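Local atomic coordinates of succinate--CoA ligase subunit alpha (Campylobacter jejuni, PDB entry 6MEL), a protein that forms the alpha subunit of a two-subunit ligase, with a Rossmann-like N-terminal domain followed by a second alpha/beta domain. Residues A[3-6]-A[7-11]; A[41-44]-A[45-48]; A[109-112]-A[113-116]. All blocks are in the same frame, centred on the assembly; numbering follows the deposited sequence.

Contact 1 of 3, residues A[3-6]-A[7-11]; sequences ILVN and KNTKV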
ATOM      1  N   ILE A   3       9.838  24.357  -9.303  1.00 44.97           N
ATOM      2  CA  ILE A   3       8.458  24.570  -8.820  1.00 43.75           C
ATOM      3  C   ILE A   3       8.445  24.436  -7.300  1.00 41.75           C
ATOM      4  O   ILE A   3       9.275  23.738  -6.758  1.00 42.00           O
ATOM      5  CB  ILE A   3       7.443  23.620  -9.497  1.00 43.09           C
ATOM      6  CG1 ILE A   3       7.666  22.150  -9.123  1.00 41.75           C
ATOM      7  CG2 ILE A   3       7.422  23.842 -11.007  1.00 42.76           C
ATOM      8  CD1 ILE A   3       6.592  21.220  -9.635  1.00 41.86           C
ATOM      9  N   LEU A   4       7.486  25.138  -6.680  1.00 42.79           N
ATOM     10  CA  LEU A   4       7.002  25.008  -5.299  1.00 44.51           C
ATOM     11  C   LEU A   4       8.009  25.487  -4.247  1.00 44.53           C
ATOM     12  O   LEU A   4       7.625  26.043  -3.271  1.00 44.41           O
ATOM     13  CB  LEU A   4       6.582  23.560  -5.024  1.00 43.48           C
ATOM     14  CG  LEU A   4       5.348  23.091  -5.803  1.00 43.99           C
ATOM     15  CD1 LEU A   4       5.043  21.647  -5.482  1.00 43.15           C
ATOM     16  CD2 LEU A   4       4.137  23.976  -5.471  1.00 45.63           C
ATOM     17  N   VAL A   5       9.274  25.115  -4.362  1.00 45.31           N
ATOM     18  CA  VAL A   5      10.219  25.451  -3.329  1.00 45.34           C
ATOM     19  C   VAL A   5      11.506  25.904  -4.017  1.00 46.32           C
ATOM     20  O   VAL A   5      11.815  25.495  -5.172  1.00 42.34           O
ATOM     21  CB  VAL A   5      10.500  24.284  -2.369  1.00 44.58           C
ATOM     22  CG1 VAL A   5       9.258  23.876  -1.573  1.00 47.40           C
ATOM     23  CG2 VAL A   5      11.108  23.082  -3.092  1.00 44.21           C
ATOM     24  N   ASN A   6      12.257  26.713  -3.271  1.00 46.30           N
ATOM     25  CA  ASN A   6      13.554  27.245  -3.713  1.00 49.77           C
ATOM     26  C   ASN A   6      14.380  27.632  -2.487  1.00 49.14           C
ATOM     27  O   ASN A   6      13.975  27.402  -1.341  1.00 46.15           O
ATOM     28  CB  ASN A   6      13.376  28.417  -4.674  1.00 51.90           C
ATOM     29  CG  ASN A   6      12.764  29.629  -3.999  1.00 53.91           C
ATOM     30  OD1 ASN A   6      12.994  29.926  -2.826  1.00 57.22           O
ATOM     31  ND2 ASN A   6      12.005  30.376  -4.761  1.00 55.41           N
ATOM     32  N   LYS A   7      15.565  28.207  -2.731  1.00 52.77           N
ATOM     33  CA  LYS A   7      16.556  28.416  -1.656  1.00 53.54           C
ATOM     34  C   LYS A   7      16.039  29.358  -0.566  1.00 49.35           C
ATOM     35  O   LYS A   7      16.561  29.293   0.545  1.00 53.45           O
ATOM     36  CB  LYS A   7      17.864  28.999  -2.204  1.00 63.31           C
ATOM     37  CG  LYS A   7      17.719  30.383  -2.806  1.00 67.77           C
ATOM     38  CD  LYS A   7      18.922  30.841  -3.579  1.00 74.41           C
ATOM     39  CE  LYS A   7      18.502  31.727  -4.729  1.00 80.72           C
ATOM     40  NZ  LYS A   7      19.552  32.725  -5.032  1.00 90.12           N
ATOM     41  N   ASN A   8      15.038  30.200  -0.880  1.00 47.71           N
ATOM     42  CA  ASN A   8      14.504  31.183   0.052  1.00 50.21           C
ATOM     43  C   ASN A   8      13.289  30.642   0.802  1.00 50.32           C
ATOM     44  O   ASN A   8      12.913  31.218   1.791  1.00 49.01           O
ATOM     45  CB  ASN A   8      14.098  32.486  -0.652  1.00 53.87           C
ATOM     46  CG  ASN A   8      15.302  33.144  -1.307  1.00 60.22           C
ATOM     47  OD1 ASN A   8      16.404  33.145  -0.750  1.00 57.87           O
ATOM     48  ND2 ASN A   8      15.130  33.600  -2.534  1.00 65.06           N
ATOM     49  N   THR A   9      12.660  29.565   0.313  1.00 48.05           N
ATOM     50  CA  THR A   9      11.434  29.080   0.990  1.00 47.00           C
ATOM     51  C   THR A   9      11.741  28.843   2.486  1.00 43.06           C
ATOM     52  O   THR A   9      12.608  28.079   2.815  1.00 44.00           O
ATOM     53  CB  THR A   9      10.952  27.773   0.351  1.00 46.05           C
ATOM     54  OG1 THR A   9      10.858  27.948  -1.066  1.00 45.38           O
ATOM     55  CG2 THR A   9       9.639  27.305   0.939  1.00 47.90           C
ATOM     56  N   LYS A  10      10.976  29.442   3.382  1.00 44.38           N
ATOM     57  CA  LYS A  10      11.114  29.182   4.804  1.00 47.68           C
ATOM     58  C   LYS A  10      10.378  27.902   5.187  1.00 47.68           C
ATOM     59  O   LYS A  10       9.187  27.768   4.875  1.00 46.05           O
ATOM     60  CB  LYS A  10      10.522  30.340   5.595  1.00 50.35           C
ATOM     61  CG  LYS A  10      11.169  31.684   5.278  1.00 56.85           C
ATOM     62  CD  LYS A  10      11.174  32.645   6.444  1.00 63.53           C
ATOM     63  CE  LYS A  10      10.592  33.989   6.093  1.00 70.80           C
ATOM     64  NZ  LYS A  10       9.121  33.857   5.973  1.00 77.55           N
ATOM     65  N   VAL A  11      11.078  27.036   5.927  1.00 44.31           N
ATOM     66  CA  VAL A  11      10.603  25.714   6.258  1.00 43.38           C
ATOM     67  C   VAL A  11      10.702  25.499   7.763  1.00 42.67           C
ATOM     68  O   VAL A  11      11.766  25.720   8.316  1.00 44.58           O
ATOM     69  CB  VAL A  11      11.455  24.642   5.552  1.00 43.70           C
ATOM     70  CG1 VAL A  11      11.039  23.232   5.978  1.00 42.16           C
ATOM     71  CG2 VAL A  11      11.432  24.803   4.034  1.00 44.24           C
TER
HETATM   72  O   HOH W   1      14.438  26.678   1.431  1.00 48.56           O

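Contact 2 of 3, residues A[41-44]-A[45-48]; sequences PHKG and GQTH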
ATOM      1  N   PRO A  41       6.632  19.021  20.936  1.00 42.91           N
ATOM      2  CA  PRO A  41       5.913  19.359  22.165  1.00 44.20           C
ATOM      3  C   PRO A  41       6.831  19.187  23.389  1.00 45.12           C
ATOM      4  O   PRO A  41       7.550  18.205  23.471  1.00 43.23           O
ATOM      5  CB  PRO A  41       4.760  18.354  22.212  1.00 43.19           C
ATOM      6  CG  PRO A  41       4.532  18.011  20.746  1.00 45.48           C
ATOM      7  CD  PRO A  41       5.935  17.983  20.142  1.00 42.79           C
ATOM      8  N   HIS A  42       6.807  20.188  24.278  1.00 48.14           N
ATOM      9  CA  HIS A  42       7.471  20.203  25.570  1.00 49.34           C
ATOM     10  C   HIS A  42       8.950  20.582  25.415  1.00 55.55           C
ATOM     11  O   HIS A  42       9.716  20.471  26.361  1.00 57.56           O
ATOM     12  CB  HIS A  42       7.310  18.864  26.292  1.00 50.88           C
ATOM     13  CG  HIS A  42       5.894  18.398  26.341  1.00 50.09           C
ATOM     14  ND1 HIS A  42       4.881  19.162  26.894  1.00 49.77           N
ATOM     15  CD2 HIS A  42       5.326  17.263  25.902  1.00 50.76           C
ATOM     16  CE1 HIS A  42       3.738  18.515  26.767  1.00 50.81           C
ATOM     17  NE2 HIS A  42       3.990  17.346  26.165  1.00 50.07           N
ATOM     18  N   LYS A  43       9.357  21.044  24.229  1.00 53.72           N
ATOM     19  CA  LYS A  43      10.704  21.488  24.039  1.00 50.41           C
ATOM     20  C   LYS A  43      10.728  22.908  23.500  1.00 46.81           C
ATOM     21  O   LYS A  43      11.792  23.374  23.055  1.00 49.26           O
ATOM     22  CB  LYS A  43      11.443  20.513  23.133  1.00 51.89           C
ATOM     23  CG  LYS A  43      11.788  19.224  23.852  1.00 56.88           C
ATOM     24  CD  LYS A  43      12.601  18.294  23.022  1.00 61.81           C
ATOM     25  CE  LYS A  43      13.063  17.100  23.823  1.00 68.13           C
ATOM     26  NZ  LYS A  43      13.528  16.060  22.882  1.00 77.05           N
ATOM     27  N   GLY A  44       9.589  23.586  23.578  1.00 42.92           N
ATOM     28  CA  GLY A  44       9.499  24.966  23.157  1.00 49.66           C
ATOM     29  C   GLY A  44      10.484  25.821  23.945  1.00 52.89           C
ATOM     30  O   GLY A  44      10.664  25.603  25.139  1.00 49.48           O
ATOM     31  N   GLY A  45      11.151  26.736  23.248  1.00 54.78           N
ATOM     32  CA  GLY A  45      12.168  27.609  23.825  1.00 55.19           C
ATOM     33  C   GLY A  45      13.570  27.051  23.677  1.00 56.87           C
ATOM     34  O   GLY A  45      14.543  27.771  23.844  1.00 55.49           O
ATOM     35  N   GLN A  46      13.710  25.755  23.383  1.00 54.36           N
ATOM     36  CA  GLN A  46      15.040  25.224  23.171  1.00 50.05           C
ATOM     37  C   GLN A  46      15.573  25.681  21.805  1.00 51.03           C
ATOM     38  O   GLN A  46      14.883  26.385  21.027  1.00 49.50           O
ATOM     39  CB  GLN A  46      15.065  23.714  23.326  1.00 50.42           C
ATOM     40  CG  GLN A  46      14.651  23.262  24.712  1.00 54.40           C
ATOM     41  CD  GLN A  46      14.749  21.765  24.821  1.00 54.75           C
ATOM     42  OE1 GLN A  46      15.410  21.125  24.031  1.00 57.61           O
ATOM     43  NE2 GLN A  46      14.075  21.191  25.798  1.00 58.11           N
ATOM     44  N   THR A  47      16.837  25.317  21.568  1.00 49.19           N
ATOM     45  CA  THR A  47      17.541  25.505  20.330  1.00 52.31           C
ATOM     46  C   THR A  47      17.967  24.117  19.817  1.00 52.55           C
ATOM     47  O   THR A  47      18.344  23.249  20.619  1.00 52.02           O
ATOM     48  CB  THR A  47      18.724  26.460  20.541  1.00 54.68           C
ATOM     49  OG1 THR A  47      18.183  27.772  20.704  1.00 60.88           O
ATOM     50  CG2 THR A  47      19.657  26.518  19.365  1.00 59.55           C
ATOM     51  N   HIS A  48      17.898  23.915  18.490  1.00 51.00           N
ATOM     52  CA  HIS A  48      18.245  22.609  17.844  1.00 48.74           C
ATOM     53  C   HIS A  48      18.737  22.901  16.424  1.00 46.82           C
ATOM     54  O   HIS A  48      18.107  23.680  15.663  1.00 47.83           O
ATOM     55  CB  HIS A  48      17.065  21.611  17.959  1.00 48.65           C
ATOM     56  CG  HIS A  48      17.322  20.257  17.375  1.00 46.54           C
ATOM     57  ND1 HIS A  48      18.208  19.362  17.921  1.00 48.13           N
ATOM     58  CD2 HIS A  48      16.825  19.653  16.265  1.00 46.32           C
ATOM     59  CE1 HIS A  48      18.211  18.233  17.219  1.00 48.69           C
ATOM     60  NE2 HIS A  48      17.355  18.380  16.199  1.00 47.79           N
TER

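Contact 3 of 3, residues A[109-112]-A[113-116]; sequences KQYA and NKKG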
ATOM      1  N   LYS A 109      -6.572  15.144   4.974  1.00 34.22           N
ATOM      2  CA  LYS A 109      -6.621  15.768   3.678  1.00 35.11           C
ATOM      3  C   LYS A 109      -7.889  16.621   3.483  1.00 36.12           C
ATOM      4  O   LYS A 109      -7.803  17.673   2.873  1.00 36.24           O
ATOM      5  CB  LYS A 109      -6.507  14.753   2.537  1.00 40.03           C
ATOM      6  CG  LYS A 109      -6.458  15.427   1.168  1.00 37.45           C
ATOM      7  CD  LYS A 109      -5.879  14.590   0.097  1.00 39.53           C
ATOM      8  CE  LYS A 109      -5.906  15.222  -1.269  1.00 37.78           C
ATOM      9  NZ  LYS A 109      -5.817  14.168  -2.278  1.00 37.78           N
ATOM     10  N   GLN A 110      -9.050  16.141   3.934  1.00 34.11           N
ATOM     11  CA  GLN A 110     -10.277  16.924   3.795  1.00 36.78           C
ATOM     12  C   GLN A 110     -10.079  18.257   4.537  1.00 36.27           C
ATOM     13  O   GLN A 110     -10.438  19.316   4.038  1.00 36.43           O
ATOM     14  CB  GLN A 110     -11.505  16.204   4.370  1.00 37.99           C
ATOM     15  CG  GLN A 110     -12.063  15.076   3.511  1.00 39.23           C
ATOM     16  CD  GLN A 110     -13.519  14.834   3.849  1.00 47.52           C
ATOM     17  OE1 GLN A 110     -14.068  15.429   4.774  1.00 55.13           O
ATOM     18  NE2 GLN A 110     -14.175  13.979   3.081  1.00 39.63           N
ATOM     19  N   TYR A 111      -9.430  18.224   5.703  1.00 34.69           N
ATOM     20  CA  TYR A 111      -9.231  19.469   6.457  1.00 34.99           C
ATOM     21  C   TYR A 111      -8.215  20.370   5.739  1.00 34.62           C
ATOM     22  O   TYR A 111      -8.417  21.574   5.591  1.00 34.92           O
ATOM     23  CB  TYR A 111      -8.873  19.193   7.916  1.00 33.93           C
ATOM     24  CG  TYR A 111      -8.905  20.444   8.761  1.00 34.73           C
ATOM     25  CD1 TYR A 111     -10.095  21.134   8.969  1.00 34.46           C
ATOM     26  CD2 TYR A 111      -7.771  20.944   9.361  1.00 34.40           C
ATOM     27  CE1 TYR A 111     -10.144  22.297   9.713  1.00 37.66           C
ATOM     28  CE2 TYR A 111      -7.813  22.088  10.154  1.00 36.21           C
ATOM     29  CZ  TYR A 111      -9.001  22.777  10.325  1.00 37.53           C
ATOM     30  OH  TYR A 111      -9.103  23.884  11.124  1.00 40.08           O
ATOM     31  N   ALA A 112      -7.110  19.786   5.280  1.00 35.07           N
ATOM     32  CA  ALA A 112      -6.115  20.522   4.510  1.00 34.28           C
ATOM     33  C   ALA A 112      -6.768  21.186   3.290  1.00 36.93           C
ATOM     34  O   ALA A 112      -6.540  22.356   3.040  1.00 36.85           O
ATOM     35  CB  ALA A 112      -5.004  19.613   4.107  1.00 35.12           C
ATOM     36  N   ASN A 113      -7.599  20.434   2.561  1.00 35.32           N
ATOM     37  CA  ASN A 113      -8.299  20.987   1.397  1.00 37.59           C
ATOM     38  C   ASN A 113      -9.107  22.210   1.797  1.00 37.56           C
ATOM     39  O   ASN A 113      -9.049  23.207   1.131  1.00 40.01           O
ATOM     40  CB  ASN A 113      -9.237  19.973   0.740  1.00 36.60           C
ATOM     41  CG  ASN A 113      -8.512  18.830   0.047  1.00 38.72           C
ATOM     42  OD1 ASN A 113      -7.326  18.906  -0.246  1.00 36.70           O
ATOM     43  ND2 ASN A 113      -9.249  17.786  -0.271  1.00 38.32           N
ATOM     44  N   LYS A 114      -9.870  22.115   2.884  1.00 38.12           N
ATOM     45  CA  LYS A 114     -10.716  23.204   3.272  1.00 38.47           C
ATOM     46  C   LYS A 114      -9.861  24.418   3.653  1.00 38.48           C
ATOM     47  O   LYS A 114     -10.210  25.537   3.344  1.00 38.12           O
ATOM     48  CB  LYS A 114     -11.590  22.854   4.474  1.00 41.35           C
ATOM     49  CG  LYS A 114     -12.401  24.057   4.948  1.00 44.27           C
ATOM     50  CD  LYS A 114     -13.451  23.743   5.957  1.00 45.35           C
ATOM     51  CE  LYS A 114     -12.952  23.839   7.361  1.00 43.80           C
ATOM     52  NZ  LYS A 114     -14.071  23.742   8.313  1.00 40.52           N
ATOM     53  N   LYS A 115      -8.736  24.205   4.320  1.00 36.88           N
ATOM     54  CA  LYS A 115      -7.903  25.357   4.741  1.00 40.86           C
ATOM     55  C   LYS A 115      -7.014  25.893   3.606  1.00 42.76           C
ATOM     56  O   LYS A 115      -6.341  26.876   3.805  1.00 40.72           O
ATOM     57  CB  LYS A 115      -7.037  24.962   5.939  1.00 39.94           C
ATOM     58  CG  LYS A 115      -7.843  24.445   7.130  1.00 41.31           C
ATOM     59  CD  LYS A 115      -8.868  25.420   7.665  1.00 43.35           C
ATOM     60  CE  LYS A 115      -8.232  26.754   8.020  1.00 45.74           C
ATOM     61  NZ  LYS A 115      -9.245  27.629   8.633  1.00 52.63           N
ATOM     62  N   GLY A 116      -6.974  25.229   2.444  1.00 40.34           N
ATOM     63  CA  GLY A 116      -6.083  25.643   1.323  1.00 40.87           C
ATOM     64  C   GLY A 116      -4.638  25.176   1.497  1.00 41.88           C
ATOM     65  O   GLY A 116      -3.766  25.761   0.950  1.00 43.79           O
TER

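Contact 1 of 3, residues A[3-6]-A[7-11]
Asn-6 folds its carboxamide over the bend that Lys-7 and Asn-8 make, and Thr-9 closes the turn. The four residues form a type I beta turn, closed by Thr-9 N bonding to Asn-6 O at 3.0 Å. On this is laid an Asx turn: Asn-6 OD1 takes the N-H of Asn-8 at 2.8 Å, the donor tilted 24° from the carboxamide plane. The chi1 of 67° sets Asn-6 CG between its own backbone N and carbonyl carbon, and chi2 then turns OD1 to the N-H of Asn-8. From there OD1 also draws a weak bond from Thr-9 N, 3.2 Å away. In return, Thr-9 OG1 accepts the backbone N-H of Asn-6 at 2.9 Å in a fairly straight bond of 157°. The same hydroxyl oxygen lies 3.4 Å from Val-5 CA. Each end of the turn thus uses a side-chain oxygen to hold the backbone of the other half: Thr-9 OG1 takes one N-H, and Asn-6 OD1 takes two, one of them weakly. The turn leads the chain from the N-terminal loop into strand 10-14, a central strand of the Rossmann-like sheet. Thr-9 packs on Val-68 of the adjacent strand, Val-5 on Cys-133, and Glu-132 takes the N-H of Lys-7. A water sits 2.9 Å from Asn-6 O and 2.7 Å from Thr-9 O; with more acceptors around it than protons to give, it need not serve both at once.

Contact 2 of 3, residues A[41-44]-A[45-48]
Gln-46 and Lys-43 carry this contact, the two ends of a type II beta turn that leads into strand 47-48. The turn is closed by Gln-46 N bonding to Lys-43 O at 3.1 Å. Gln-46 then bends back over the residue that receives its bond. Its CB already lies 3.3 Å from Lys-43 O, and a chi1 of -61°, with CG anti to the glutamine's own carbonyl carbon, keeps CG at the same distance from that oxygen. Beyond CG the chain is extended, and the carboxamide comes to lie beside the root of the lysine. There NE2 of Gln-46 is 3.6 Å from Lys-43 CG and 3.8 Å from Lys-43 CB, an amide resting on methylenes. Lys-43 itself runs out straight, and its ammonium makes a weak hydrogen bond with Thr-17 OG1, while its side chain also touches Val-53. Gly-44 and Gly-45 fill the two corners; the phi of Gly-45, 94°, is the positive value expected at the third position of such a turn and suits glycine. Backbone bonds of Gly-45 and Gln-46 with Val-53 tie the turn to strand 51-54, the antiparallel partner of strand 47-48, and Asp-55 OD1 holds the N-H groups of both His-42 and Gly-44. The chemistry is thus mainly that of the main chain: one backbone bond across the bend fixes its shape, and the Gln-46 and Lys-43 side chains add van der Waals packing on an exposed edge, with no charge paired between them.

Contact 3 of 3, residues A[109-112]-A[113-116]
The chain runs as alpha helix through the last two turns of helix 102-115, with Asn-113 N bonded to Lys-109 O at 2.8 Å, Lys-114 N to Gln-110 O and Lys-115 N to Tyr-111 O, and a Schellman motif ends it at Gly-116, whose phi is positive. Among the side chains, Tyr-111 and Lys-115, one turn apart, lie side by side and point the same way. Lys-115 CG sits over one face of the tyrosine ring, 3.9 Å from its centroid and 16° off the normal, a CH-pi contact. The bend at chi2 (-58°) lays Lys-115 CD 3.8 Å from Tyr-111 CZ, and a second at chi3 turns the rest of the chain. Lys-114 arrives more obliquely, its CE 4.0 Å from Tyr-111 CE1. The polar end of the ring is fixed separately, as Tyr-111 OH hydrogen-bonds Asp-87. Asn-113 and Lys-109 meet at a slant, Asn-113 OD1 3.9 Å from Lys-109 CG, through packing alone. The lysine's ammonium goes to an acidic side chain of the partner subunit in a salt bridge, and to Ile-184 O. Gln-110 NE2 likewise bonds an acidic side chain of that subunit. Helix 102-115 is the crossover of a beta-alpha-beta unit, linking strand 92-95 to strand 118-120. At its C-terminal end it packs against helix 78-87, Tyr-111 resting on Ile-83 and Ala-86 and Lys-115 on Ala-86 as well.

In the fold
All three contacts lie mostly at the surface of the chain, with a single buried touching residue each in contacts 1 and 3 and none in contact 2. Contacts 1 and 2 are turns feeding strands of the same sheet: residues 3-11 enter the interior strand 10-14, while residues 41-48 enter the outermost strand 47-48, with centres 24 Å apart. Contact 3 belongs to a helix whose following strand, 118-120, forms the other margin of that sheet. Their chemistry differs accordingly: contact 1 knits side-chain oxygens to backbone N-H groups, contact 2 relies on a single backbone bond across its turn, and contact 3 combines helical bonds with aromatic packing on one side chain and polar bonds of others to the partner subunit.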